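Local coordinates for aldehyde dehydrogenase (PDB 4O6R), which probably oxidises aldehydes to carboxylic acids with NAD(P)+ as cofactor, and binds AMP in its nucleotide pocket, at residues G121-K126 against M468-M473; I147-Q152 against G174-L179; I153-F158 against A230-T235. All coordinates share one frame; numbering follows the deposited sequence. Where two conformers were deposited one is given.

Contact 1 of 3, residues G121-K126 against M468-M473; sequences GGMADK and MGFEAM
Met123 lays its terminal methyl over the ring of Phe470: CE stands 3.5 Å from the centroid of the Phe470 ring and only 6° off the normal, a CH-pi contact centred on one face. The sulfur comes in obliquely, 31° from the normal, with Met123 SD 3.6 Å from Phe470 CE1, which makes this a Met-aromatic contact as well. The overlap follows from the torsions of Met123: CG lies anti to the backbone N (chi1 178°), and the chain then bends at chi2 and chi3, turning the thioether from helix 102-123 across to helix 469-475. At the ring's edge, near its plane, Lys126 O lies 4.2 Å from Phe470 CE1. The side chains of Met123 and Met473 run past each other in opposite directions. Met123 CG and Met473 CG are 3.5 Å apart, tighter than usual for two carbons. Lys126 turns its end elsewhere: NZ donates to Gly122 O at 2.8 Å and forms a salt bridge to Asp125 OD1 at 2.7 Å, and it also makes a cation-pi contact with Tyr119 of the second subunit. Phe470 packs on Gln128 of that subunit, so the contact borders a subunit interface. No hydrogen bond joins the two segments; two thioethers and one phenyl ring hold the two helices together by dispersion and shape, while the Lys126 ammonium is paired within its own segment and across the subunit boundary.

Contact 2 of 3, residues I147-Q152 against G174-L179; sequences IGVVGQ and GNTVVL
Val149 to Gln152 pair in parallel with Thr176 to Leu179, the two strands that helix 159-172 joins in a beta-alpha-beta unit of the nucleotide-binding domain. The axes of these short strands come within 4.7 Å and cross at -25°. Four backbone bonds alternate in direction: Thr176 N to Gly148 O, Val150 N to Thr176 O, Val178 N to Val150 O, and Gln152 N to Val178 O. The third is almost straight at the hydrogen, with Val178 N 3.0 Å from Val150 O.

Just before the strands, Asn175 continues the pairing with its side chain. Asn175 OD1 accepts from Gly148 N at 3.0 Å, the donor lying in the plane of the side-chain carbonyl and the bond nearly linear at 167°, while the bond from Ile147 N to the same oxygen is bent to 129° and weak. CG anti to the carbonyl carbon aims the amide at this turn, and ND2 is used by Tyr476 O and Ala170 O. Thr176 OG1 touches Val149 CG2, but its hydrogen bond goes to Ala57 O of helix 47-66.

Val149, Thr176 and Val178 face that helix; Val150, Gln152, Val177 and Leu179 face helix 159-172. Gln152 NE2 is satisfied by Lys166 O and Tyr476 OH. Its other amide atom has no polar partner in the model: Gln152 OE1 is buried against two methyls, 3.5 Å from Val177 CG1 and 3.5 Å from Leu179 CD1.

Contact 3 of 3, residues I153-F158 against A230-T235; sequences IVPWNF and AFTGST. With AMP (adenosine monophosphate), chain E.
Ile153 points its CG2 methyl at the edge of the Phe231 ring, 3.6 Å from Phe231 CD1 and near the ring plane. CG2 is anti to the backbone N in Ile153, and in Phe231 CG is likewise anti to its own N (chi1 171°); both groups stand on the same face of the sheet. Their backbones pair in parallel: Ile153 N donates to Ala230 O at 2.8 Å, nearly along the C=O axis, and a weaker bond returns from Thr232 N to Ile153 O.

On that face lies the ribose of AMP. Its ring oxygen O4' sits 3.1 Å from Ile153 CG2 and, in the plane of the phenyl ring, 3.0 Å from Phe231 CE1, while Ile153 CD1 reaches on to the adenine near N3 and C2. Where the first chain leaves its strand, Pro155 crosses obliquely over Thr232, CD and CG both against the threonine CG2 methyl. Thr232 O is buried 3.5 Å from Pro155 CD without a hydrogen-bond partner in the model.

Within these two segments the nucleotide is bonded mainly through the backbone: AMP O3' donates to Val154 O at 2.8 Å, and Ser234 N donates to O1P; Ser234 OG caps Thr237 N of helix 235-245. Thr237 OG1, Lys180 NZ and Gln218 OE1 also bind AMP. Gly233 CA passes close to O1P, where a CB would clash. The site, seen in the crystal, is consistent with the adenosine part of the family's dinucleotide pocket. In this contact carbons bound the sugar, while a carbonyl and an amide just past the strand ends grip hydroxyl and phosphate.

In the fold
From the N terminus, the chain reaches helix 102-123, whose end opens the long loop that contact 1 closes 342 residues later at helix 469-475. Contacts 2 and 3 are both nested inside that loop. Strand 138-153 carries 147-152, and its last residue and the loop after it make up 153-158; the former pairs with 174-179 after one helix, the latter meets 230-235 farther along, so the two loops cross. Strands 176-180 and 228-232 thus both pair with 138-153 in one sheet. Gly151 O lies 2.9 Å from Ala230 N, probably a hydrogen bond between contacts 2 and 3. Contact 1 touches neither, its nearest atoms about 6 Å from those of contact 2; helix 159-172 packs against all three.

Contact 1 of 3, residues G121-K126 against M468-M473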
# COMPACT_ATOMS: atom_id res chain seq x y z
N GLY A 121 -3.93 12.93 -13.56
CA GLY A 121 -4.74 12.25 -14.55
C GLY A 121 -4.44 10.76 -14.57
O GLY A 121 -5.35 9.96 -14.70
N GLY A 122 -3.18 10.40 -14.39
CA GLY A 122 -2.79 8.98 -14.32
C GLY A 122 -3.10 8.39 -12.95
O GLY A 122 -3.33 7.20 -12.84
N MET A 123 -3.13 9.21 -11.91
CA MET A 123 -3.45 8.75 -10.56
C MET A 123 -4.91 8.38 -10.34
O MET A 123 -5.23 7.60 -9.45
CB MET A 123 -3.11 9.84 -9.56
CG MET A 123 -3.43 9.55 -8.10
SD MET A 123 -2.53 8.12 -7.47
CE MET A 123 -1.07 8.87 -6.75
N ALA A 124 -5.82 8.98 -11.11
CA ALA A 124 -7.24 8.93 -10.76
C ALA A 124 -7.73 7.52 -10.52
O ALA A 124 -8.37 7.26 -9.50
CB ALA A 124 -8.10 9.64 -11.78
N ASP A 125 -7.38 6.59 -11.41
CA ASP A 125 -7.84 5.20 -11.27
C ASP A 125 -6.78 4.30 -10.64
O ASP A 125 -6.86 3.09 -10.74
CB ASP A 125 -8.33 4.61 -12.61
CG ASP A 125 -7.25 4.51 -13.69
OD1 ASP A 125 -6.11 5.02 -13.55
OD2 ASP A 125 -7.55 3.90 -14.73
N LYS A 126 -5.79 4.89 -9.97
CA LYS A 126 -4.81 4.07 -9.26
C LYS A 126 -5.04 4.06 -7.75
O LYS A 126 -4.42 3.25 -7.06
CB LYS A 126 -3.40 4.57 -9.54
CG LYS A 126 -3.06 4.72 -11.01
CD LYS A 126 -3.26 3.47 -11.83
CE LYS A 126 -2.72 3.68 -13.23
NZ LYS A 126 -3.46 4.70 -14.02
N MET A 468 0.50 16.64 -3.34
CA MET A 468 1.20 15.64 -4.14
C MET A 468 0.95 14.19 -3.70
O MET A 468 0.62 13.87 -2.55
CB MET A 468 2.71 15.90 -4.17
CG MET A 468 3.12 17.34 -4.46
SD MET A 468 2.36 18.01 -5.94
CE MET A 468 3.47 19.36 -6.22
N GLY A 469 1.09 13.30 -4.66
CA GLY A 469 1.19 11.89 -4.38
C GLY A 469 -0.07 11.21 -3.90
O GLY A 469 -1.16 11.77 -3.93
N PHE A 470 0.12 9.98 -3.45
CA PHE A 470 -0.94 9.26 -2.76
C PHE A 470 -1.41 9.99 -1.50
O PHE A 470 -2.55 9.86 -1.09
CB PHE A 470 -0.50 7.85 -2.41
CG PHE A 470 -0.36 6.95 -3.61
CD1 PHE A 470 -1.48 6.36 -4.17
CD2 PHE A 470 0.88 6.76 -4.21
CE1 PHE A 470 -1.36 5.54 -5.28
CE2 PHE A 470 0.99 5.92 -5.30
CZ PHE A 470 -0.12 5.33 -5.84
N GLU A 471 -0.52 10.73 -0.89
CA GLU A 471 -0.86 11.49 0.30
C GLU A 471 -1.98 12.51 0.02
O GLU A 471 -2.93 12.60 0.82
CB GLU A 471 0.37 12.16 0.86
CG GLU A 471 1.40 11.18 1.41
CD GLU A 471 2.38 10.62 0.37
OE1 GLU A 471 2.23 10.85 -0.86
OE2 GLU A 471 3.35 9.95 0.79
N ALA A 472 -1.88 13.24 -1.08
CA ALA A 472 -2.92 14.19 -1.47
C ALA A 472 -4.21 13.45 -1.77
O ALA A 472 -5.28 13.88 -1.39
CB ALA A 472 -2.49 14.99 -2.69
N MET A 473 -4.11 12.31 -2.45
CA MET A 473 -5.34 11.50 -2.73
C MET A 473 -6.02 11.05 -1.46
O MET A 473 -7.26 11.08 -1.37
CB MET A 473 -5.02 10.29 -3.58
CG MET A 473 -4.50 10.61 -4.96
SD MET A 473 -5.62 11.61 -5.94
CE MET A 473 -6.93 10.44 -6.30

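Contact 2 of 3, residues I147-Q152 against G174-L179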
# COMPACT_ATOMS: atom_id res chain seq x y z
N ILE A 147 -14.87 13.50 -0.99
CA ILE A 147 -15.47 14.23 0.12
C ILE A 147 -16.76 14.91 -0.33
O ILE A 147 -17.77 14.84 0.40
CB ILE A 147 -14.47 15.25 0.68
CG1 ILE A 147 -13.31 14.48 1.32
CG2 ILE A 147 -15.16 16.19 1.67
CD1 ILE A 147 -12.12 15.36 1.61
N GLY A 148 -16.72 15.53 -1.50
CA GLY A 148 -17.86 16.23 -2.04
C GLY A 148 -17.40 17.49 -2.73
O GLY A 148 -16.64 17.43 -3.69
N VAL A 149 -17.91 18.64 -2.29
CA VAL A 149 -17.47 19.94 -2.79
C VAL A 149 -16.31 20.42 -1.92
O VAL A 149 -16.41 20.46 -0.67
CB VAL A 149 -18.59 21.02 -2.75
CG1 VAL A 149 -18.09 22.36 -3.29
CG2 VAL A 149 -19.78 20.57 -3.59
N VAL A 150 -15.21 20.74 -2.55
CA VAL A 150 -14.03 21.20 -1.82
C VAL A 150 -13.72 22.63 -2.20
O VAL A 150 -13.83 23.00 -3.37
CB VAL A 150 -12.81 20.28 -1.99
CG1 VAL A 150 -13.15 18.87 -1.46
CG2 VAL A 150 -12.35 20.20 -3.42
N GLY A 151 -13.34 23.41 -1.20
CA GLY A 151 -13.01 24.80 -1.38
C GLY A 151 -11.51 24.95 -1.30
O GLY A 151 -10.87 24.32 -0.45
N GLN A 152 -10.95 25.79 -2.17
CA GLN A 152 -9.50 25.96 -2.25
C GLN A 152 -9.16 27.43 -2.38
O GLN A 152 -9.65 28.11 -3.26
CB GLN A 152 -8.93 25.14 -3.41
CG GLN A 152 -9.38 23.68 -3.38
CD GLN A 152 -8.83 22.85 -4.52
OE1 GLN A 152 -8.83 23.26 -5.69
NE2 GLN A 152 -8.35 21.66 -4.20
N GLY A 174 -12.50 12.61 -7.45
CA GLY A 174 -13.93 12.69 -7.59
C GLY A 174 -14.66 13.80 -6.86
O GLY A 174 -15.88 13.76 -6.77
N ASN A 175 -13.94 14.80 -6.36
CA ASN A 175 -14.57 15.97 -5.74
C ASN A 175 -14.88 17.00 -6.79
O ASN A 175 -14.25 17.02 -7.85
CB ASN A 175 -13.65 16.61 -4.72
CG ASN A 175 -13.25 15.65 -3.63
OD1 ASN A 175 -14.01 15.41 -2.70
ND2 ASN A 175 -12.04 15.08 -3.74
N THR A 176 -15.82 17.90 -6.50
CA THR A 176 -15.99 19.09 -7.33
C THR A 176 -15.37 20.24 -6.56
O THR A 176 -15.12 20.13 -5.35
CB THR A 176 -17.45 19.36 -7.68
OG1 THR A 176 -18.23 19.39 -6.48
CG2 THR A 176 -17.95 18.31 -8.62
N VAL A 177 -15.11 21.32 -7.27
CA VAL A 177 -14.17 22.33 -6.80
C VAL A 177 -14.69 23.75 -6.91
O VAL A 177 -15.24 24.13 -7.92
CB VAL A 177 -12.81 22.23 -7.54
CG1 VAL A 177 -11.93 23.45 -7.28
CG2 VAL A 177 -12.10 20.97 -7.10
N VAL A 178 -14.51 24.51 -5.83
CA VAL A 178 -14.66 25.96 -5.87
C VAL A 178 -13.31 26.51 -5.43
O VAL A 178 -12.88 26.28 -4.30
CB VAL A 178 -15.76 26.46 -4.93
CG1 VAL A 178 -15.85 27.96 -4.98
CG2 VAL A 178 -17.10 25.80 -5.31
N LEU A 179 -12.64 27.19 -6.36
CA LEU A 179 -11.32 27.68 -6.13
C LEU A 179 -11.33 29.22 -6.12
O LEU A 179 -11.83 29.87 -7.04
CB LEU A 179 -10.34 27.11 -7.16
CG LEU A 179 -8.84 27.40 -6.91
CD1 LEU A 179 -7.95 26.23 -7.34
CD2 LEU A 179 -8.41 28.61 -7.66

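Contact 3 of 3, residues I153-F158 against A230-T235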
# COMPACT_ATOMS: atom_id res chain seq x y z
N ILE A 153 -8.26 27.89 -1.51
CA ILE A 153 -7.82 29.28 -1.48
C ILE A 153 -6.32 29.29 -1.69
O ILE A 153 -5.60 28.65 -0.94
CB ILE A 153 -8.21 29.96 -0.15
CG1 ILE A 153 -9.73 30.02 -0.01
CG2 ILE A 153 -7.64 31.37 -0.08
CD1 ILE A 153 -10.25 30.34 1.36
N VAL A 154 -5.89 30.10 -2.66
CA VAL A 154 -4.57 30.05 -3.30
C VAL A 154 -3.91 31.45 -3.31
O VAL A 154 -4.58 32.41 -3.70
CB VAL A 154 -4.79 29.63 -4.79
CG1 VAL A 154 -3.49 29.51 -5.53
CG2 VAL A 154 -5.58 28.33 -4.88
N PRO A 155 -2.61 31.59 -2.90
CA PRO A 155 -2.01 32.89 -2.97
C PRO A 155 -1.42 33.22 -4.35
O PRO A 155 -1.63 32.48 -5.32
CB PRO A 155 -0.92 32.80 -1.90
CG PRO A 155 -0.49 31.40 -1.94
CD PRO A 155 -1.67 30.59 -2.37
N TRP A 156 -0.66 34.32 -4.41
CA TRP A 156 -0.26 34.93 -5.67
C TRP A 156 1.14 34.58 -6.15
O TRP A 156 1.55 35.11 -7.17
CB TRP A 156 -0.37 36.45 -5.53
CG TRP A 156 0.18 36.98 -4.23
CD1 TRP A 156 -0.53 37.31 -3.12
CD2 TRP A 156 1.57 37.18 -3.91
NE1 TRP A 156 0.33 37.73 -2.13
CE2 TRP A 156 1.62 37.65 -2.58
CE3 TRP A 156 2.77 37.01 -4.61
CZ2 TRP A 156 2.83 38.01 -1.95
CZ3 TRP A 156 3.98 37.36 -3.98
CH2 TRP A 156 3.99 37.86 -2.67
N ASN A 157 1.87 33.71 -5.43
CA ASN A 157 3.28 33.52 -5.79
C ASN A 157 3.55 32.50 -6.92
O ASN A 157 4.47 32.71 -7.71
CB ASN A 157 4.15 33.24 -4.57
CG ASN A 157 3.71 32.03 -3.80
OD1 ASN A 157 2.53 31.88 -3.51
ND2 ASN A 157 4.64 31.19 -3.44
N PHE A 158 2.72 31.46 -7.03
CA PHE A 158 2.80 30.49 -8.12
C PHE A 158 1.38 30.19 -8.56
O PHE A 158 0.91 29.06 -8.45
CB PHE A 158 3.49 29.20 -7.66
CG PHE A 158 4.98 29.32 -7.41
CD1 PHE A 158 5.85 29.49 -8.47
CD2 PHE A 158 5.50 29.16 -6.14
CE1 PHE A 158 7.22 29.54 -8.28
CE2 PHE A 158 6.88 29.20 -5.92
CZ PHE A 158 7.74 29.39 -6.99
N ALA A 230 -9.05 24.04 1.76
CA ALA A 230 -7.61 23.97 1.65
C ALA A 230 -7.07 25.38 1.46
O ALA A 230 -7.55 26.12 0.58
CB ALA A 230 -7.21 23.07 0.50
N PHE A 231 -6.11 25.75 2.30
CA PHE A 231 -5.60 27.10 2.32
C PHE A 231 -4.08 27.13 2.39
O PHE A 231 -3.43 26.39 3.17
CB PHE A 231 -6.20 27.88 3.50
CG PHE A 231 -5.56 29.23 3.71
CD1 PHE A 231 -5.97 30.32 2.99
CD2 PHE A 231 -4.51 29.39 4.62
CE1 PHE A 231 -5.37 31.56 3.16
CE2 PHE A 231 -3.90 30.62 4.80
CZ PHE A 231 -4.32 31.70 4.05
N THR A 232 -3.51 28.01 1.56
CA THR A 232 -2.07 28.29 1.55
C THR A 232 -1.94 29.77 1.74
O THR A 232 -2.58 30.54 0.98
CB THR A 232 -1.47 27.87 0.20
OG1 THR A 232 -1.59 26.46 0.06
CG2 THR A 232 -0.02 28.27 0.04
N GLY A 233 -1.14 30.19 2.71
CA GLY A 233 -1.00 31.61 3.03
C GLY A 233 -0.42 31.82 4.42
O GLY A 233 0.32 30.96 4.91
N SER A 234 -0.75 32.94 5.06
CA SER A 234 -0.15 33.33 6.33
C SER A 234 -0.70 32.51 7.49
O SER A 234 -1.82 32.01 7.45
CB SER A 234 -0.37 34.82 6.63
OG SER A 234 -1.72 35.11 6.99
N THR A 235 0.09 32.44 8.56
CA THR A 235 -0.35 31.80 9.80
C THR A 235 -1.60 32.41 10.33
O THR A 235 -2.54 31.70 10.71
CB THR A 235 0.73 31.91 10.88
OG1 THR A 235 2.01 31.72 10.28
CG2 THR A 235 0.54 30.84 11.97
P AMP E . -2.91 35.62 3.02
O1P AMP E . -2.26 34.47 3.70
O2P AMP E . -3.95 36.33 3.92
O3P AMP E . -1.89 36.53 2.30
O5' AMP E . -3.81 35.06 1.75
C5' AMP E . -3.58 33.96 0.83
C4' AMP E . -4.94 33.69 0.11
O4' AMP E . -5.99 33.68 1.10
C3' AMP E . -5.41 34.71 -0.93
O3' AMP E . -6.08 34.13 -2.10
C2' AMP E . -6.33 35.62 -0.10
O2' AMP E . -7.28 36.43 -0.84
C1' AMP E . -7.00 34.66 0.87
N9 AMP E . -7.52 35.26 2.14
C8 AMP E . -7.14 36.42 2.75
N7 AMP E . -7.88 36.65 3.88
C5 AMP E . -8.75 35.61 4.04
C6 AMP E . -9.80 35.19 5.02
N6 AMP E . -10.11 35.92 6.09
N1 AMP E . -10.47 34.03 4.83
C2 AMP E . -10.19 33.27 3.76
N3 AMP E . -9.27 33.60 2.83
C4 AMP E . -8.52 34.71 2.89